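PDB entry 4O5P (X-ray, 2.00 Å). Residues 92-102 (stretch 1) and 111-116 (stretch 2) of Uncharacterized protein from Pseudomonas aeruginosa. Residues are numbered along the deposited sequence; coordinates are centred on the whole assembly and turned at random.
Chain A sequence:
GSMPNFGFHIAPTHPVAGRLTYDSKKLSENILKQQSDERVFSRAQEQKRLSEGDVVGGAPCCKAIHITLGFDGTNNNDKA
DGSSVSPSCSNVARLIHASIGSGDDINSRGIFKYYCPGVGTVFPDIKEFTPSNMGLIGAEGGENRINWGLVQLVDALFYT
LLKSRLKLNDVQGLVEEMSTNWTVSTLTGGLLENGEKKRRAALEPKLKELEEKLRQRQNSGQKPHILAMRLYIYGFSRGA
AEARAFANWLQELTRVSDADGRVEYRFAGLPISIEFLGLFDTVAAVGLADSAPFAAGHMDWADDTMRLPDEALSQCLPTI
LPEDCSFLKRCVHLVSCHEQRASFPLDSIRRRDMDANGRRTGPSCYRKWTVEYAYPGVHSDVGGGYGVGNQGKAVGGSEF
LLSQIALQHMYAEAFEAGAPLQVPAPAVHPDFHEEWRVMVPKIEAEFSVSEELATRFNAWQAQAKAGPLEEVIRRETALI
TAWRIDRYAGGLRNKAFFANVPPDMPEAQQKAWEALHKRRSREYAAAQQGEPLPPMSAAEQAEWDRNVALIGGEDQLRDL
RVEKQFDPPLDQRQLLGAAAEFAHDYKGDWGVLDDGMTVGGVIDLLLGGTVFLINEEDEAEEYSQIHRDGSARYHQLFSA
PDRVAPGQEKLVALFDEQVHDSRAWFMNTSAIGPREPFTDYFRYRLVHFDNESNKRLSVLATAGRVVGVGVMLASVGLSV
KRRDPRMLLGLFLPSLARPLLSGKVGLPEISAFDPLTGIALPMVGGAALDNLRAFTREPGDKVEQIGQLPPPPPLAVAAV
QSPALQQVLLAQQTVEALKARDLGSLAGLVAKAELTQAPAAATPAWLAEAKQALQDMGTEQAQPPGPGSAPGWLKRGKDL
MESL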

# COMPACT_ATOMS: atom_id res chain seq x y z
N VAL A 92 5.66 9.68 1.71
CA VAL A 92 6.05 9.67 0.31
C VAL A 92 5.98 11.09 -0.27
O VAL A 92 6.91 11.55 -0.93
CB VAL A 92 5.21 8.69 -0.52
CG1 VAL A 92 5.45 8.88 -2.00
CG2 VAL A 92 5.54 7.24 -0.10
N ALA A 93 4.88 11.78 0.01
CA ALA A 93 4.70 13.12 -0.53
C ALA A 93 5.73 14.06 0.09
O ALA A 93 6.29 14.90 -0.60
CB ALA A 93 3.29 13.62 -0.29
N ARG A 94 5.99 13.89 1.39
CA ARG A 94 7.01 14.69 2.06
C ARG A 94 8.39 14.51 1.41
O ARG A 94 9.07 15.49 1.14
CB ARG A 94 7.03 14.40 3.57
CG ARG A 94 5.80 14.96 4.29
CD ARG A 94 5.64 14.43 5.70
NE ARG A 94 4.25 14.60 6.13
CZ ARG A 94 3.81 15.62 6.86
NH1 ARG A 94 4.65 16.56 7.29
NH2 ARG A 94 2.53 15.69 7.20
N LEU A 95 8.76 13.26 1.12
CA LEU A 95 10.05 12.98 0.49
C LEU A 95 10.15 13.50 -0.94
O LEU A 95 11.24 13.88 -1.40
CB LEU A 95 10.33 11.47 0.52
CG LEU A 95 10.63 10.94 1.92
CD1 LEU A 95 10.65 9.42 1.92
CD2 LEU A 95 11.96 11.52 2.42
N ILE A 96 9.01 13.50 -1.65
CA ILE A 96 8.95 14.09 -2.98
C ILE A 96 9.09 15.63 -2.93
O ILE A 96 9.83 16.21 -3.71
CB ILE A 96 7.66 13.65 -3.72
CG1 ILE A 96 7.75 12.16 -4.08
CG2 ILE A 96 7.46 14.48 -4.98
CD1 ILE A 96 8.88 11.85 -5.06
N HIS A 97 8.39 16.27 -1.99
CA HIS A 97 8.52 17.70 -1.77
C HIS A 97 9.98 18.09 -1.51
O HIS A 97 10.44 19.14 -1.97
CB HIS A 97 7.70 18.14 -0.55
CG HIS A 97 6.23 17.91 -0.68
ND1 HIS A 97 5.38 17.91 0.41
CD2 HIS A 97 5.44 17.70 -1.76
CE1 HIS A 97 4.14 17.71 0.00
NE2 HIS A 97 4.15 17.57 -1.31
N ALA A 98 10.70 17.25 -0.77
CA ALA A 98 12.10 17.50 -0.41
C ALA A 98 13.09 16.95 -1.43
O ALA A 98 14.31 17.03 -1.23
CB ALA A 98 12.41 16.92 0.96
N SER A 99 12.57 16.38 -2.52
CA SER A 99 13.43 15.88 -3.59
C SER A 99 13.69 16.95 -4.66
O SER A 99 12.84 17.79 -4.94
CB SER A 99 12.83 14.61 -4.23
OG SER A 99 13.01 13.46 -3.41
N ILE A 100 14.88 16.91 -5.24
CA ILE A 100 15.26 17.82 -6.31
C ILE A 100 14.72 17.28 -7.64
O ILE A 100 14.64 16.06 -7.83
CB ILE A 100 16.80 17.93 -6.35
CG1 ILE A 100 17.31 18.47 -5.01
CG2 ILE A 100 17.27 18.80 -7.52
CD1 ILE A 100 18.79 18.19 -4.76
N GLY A 101 14.33 18.16 -8.56
CA GLY A 101 13.87 17.73 -9.87
C GLY A 101 12.70 18.53 -10.40
O GLY A 101 11.95 18.07 -11.27
N SER A 102 12.54 19.75 -9.90
CA SER A 102 11.44 20.59 -10.31
C SER A 102 11.95 21.71 -11.20
O SER A 102 12.89 22.41 -10.85
CB SER A 102 10.72 21.17 -9.09
OG SER A 102 9.59 21.93 -9.47
N ILE A 111 18.27 16.00 -13.32
CA ILE A 111 17.52 15.54 -12.16
C ILE A 111 16.03 15.77 -12.38
O ILE A 111 15.61 16.89 -12.68
CB ILE A 111 18.00 16.23 -10.87
CG1 ILE A 111 19.48 15.98 -10.66
CG2 ILE A 111 17.21 15.72 -9.67
CD1 ILE A 111 20.04 16.66 -9.42
N PHE A 112 15.24 14.70 -12.21
CA PHE A 112 13.79 14.72 -12.42
C PHE A 112 13.10 14.12 -11.20
O PHE A 112 13.66 13.27 -10.52
CB PHE A 112 13.43 13.84 -13.63
CG PHE A 112 13.98 14.33 -14.93
CD1 PHE A 112 15.29 14.04 -15.31
CD2 PHE A 112 13.18 15.08 -15.78
CE1 PHE A 112 15.79 14.51 -16.52
CE2 PHE A 112 13.68 15.55 -16.99
CZ PHE A 112 14.98 15.27 -17.36
N LYS A 113 11.87 14.56 -10.93
CA LYS A 113 11.06 13.90 -9.89
C LYS A 113 9.61 13.76 -10.34
O LYS A 113 9.07 14.60 -11.08
CB LYS A 113 11.18 14.61 -8.53
CG LYS A 113 10.34 15.86 -8.35
CD LYS A 113 10.72 16.54 -7.03
CE LYS A 113 9.78 17.70 -6.69
NZ LYS A 113 10.20 18.39 -5.42
N TYR A 114 8.98 12.66 -9.90
CA TYR A 114 7.63 12.33 -10.31
C TYR A 114 6.84 11.84 -9.11
O TYR A 114 7.37 11.10 -8.27
CB TYR A 114 7.66 11.24 -11.39
CG TYR A 114 8.39 11.65 -12.66
CD1 TYR A 114 7.74 12.38 -13.64
CD2 TYR A 114 9.71 11.29 -12.87
CE1 TYR A 114 8.39 12.74 -14.82
CE2 TYR A 114 10.38 11.65 -14.02
CZ TYR A 114 9.71 12.38 -15.00
OH TYR A 114 10.37 12.73 -16.15
N TYR A 115 5.58 12.24 -9.04
CA TYR A 115 4.71 11.83 -7.94
C TYR A 115 3.51 11.08 -8.49
O TYR A 115 2.87 11.55 -9.42
CB TYR A 115 4.21 13.04 -7.13
CG TYR A 115 3.10 12.68 -6.16
CD1 TYR A 115 3.39 12.09 -4.93
CD2 TYR A 115 1.77 12.90 -6.49
CE1 TYR A 115 2.37 11.74 -4.04
CE2 TYR A 115 0.75 12.55 -5.62
CZ TYR A 115 1.06 11.97 -4.40
OH TYR A 115 0.05 11.65 -3.53
N CYS A 116 3.19 9.94 -7.89
CA CYS A 116 2.01 9.21 -8.28
C CYS A 116 1.01 9.12 -7.11
O CYS A 116 1.34 8.56 -6.06
CB CYS A 116 2.42 7.81 -8.76
SG CYS A 116 1.06 6.77 -9.28
O HOH W 1 15.16 13.64 -8.04
O HOH W 2 11.01 16.35 -13.06

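The strand 111-116 runs nearly antiparallel to the helix 92-97, at 158° between their N-to-C directions, starting beside the loop that follows the helix and then running back along the helix. The two segments bury 548 Å² between them.

At its start, I111 turns its CA-to-CB bond toward the loop and packs on I100, with CG2 of I111 3.8 Å from CG2 of I100. The same methyl, I111 CG2, lies 3.2 Å from the carbonyl I100 O, so the isoleucine sits tightly against backbone as well as side chain. The carbonyl of I111 receives a CA-H...O contact from G101, the residue after I100: G101 CA is 3.4 Å from I111 O, with an angle of 138° at the hydrogen.

The CA-to-CB bond of F112 points away, and it is the backbone of this residue that meets the loop. G101 CA comes within 3.9 Å of F112 C, an approach that leaves no room for a side chain: an ideal CB on G101 would lie 2.6 Å from both F112 C and K113 N. The phi/psi angles of G101, 142/23, independently call for glycine. No direct backbone hydrogen bond joins the segments here; water 1 bridges them instead, donating to I100 O at 2.5 Å and to F112 O at 2.9 Å.

K113 is the centre of the contact, with 133 Å² covered by stretch 1. Its backbone is linked to the loop through water 2, which accepts from K113 N at 2.9 Å and lies 2.7 Å from G101 O. After a p rotamer at chi1 the side chain is fully extended, t at chi2 through chi4, and this carries the ammonium group to the C-terminal end of the helix. There K113 NZ donates hydrogen bonds to I96 O at 2.8 Å and S99 O at 2.7 Å, placing positive charge beside carbonyl oxygens. I96 O also accepts from the backbone S99 N at 3.0 Å, so one carbonyl serves both the turn and the lysine. The aliphatic part of the chain passes S99, whose CB is 4.0 Å from K113 CD.

The CA-to-CB bond of Y114 again points away, but its carbonyl remains in the contact, with Y114 O 3.6 Å from I96 CD1.

Y115 returns to the helix and closes the contact with apolar packing. Its CB is 4.2 Å from I96 CG2, CG1 of I96 lies at the ring edge, and Y115 CE1 is 4.3 Å from A93 CB.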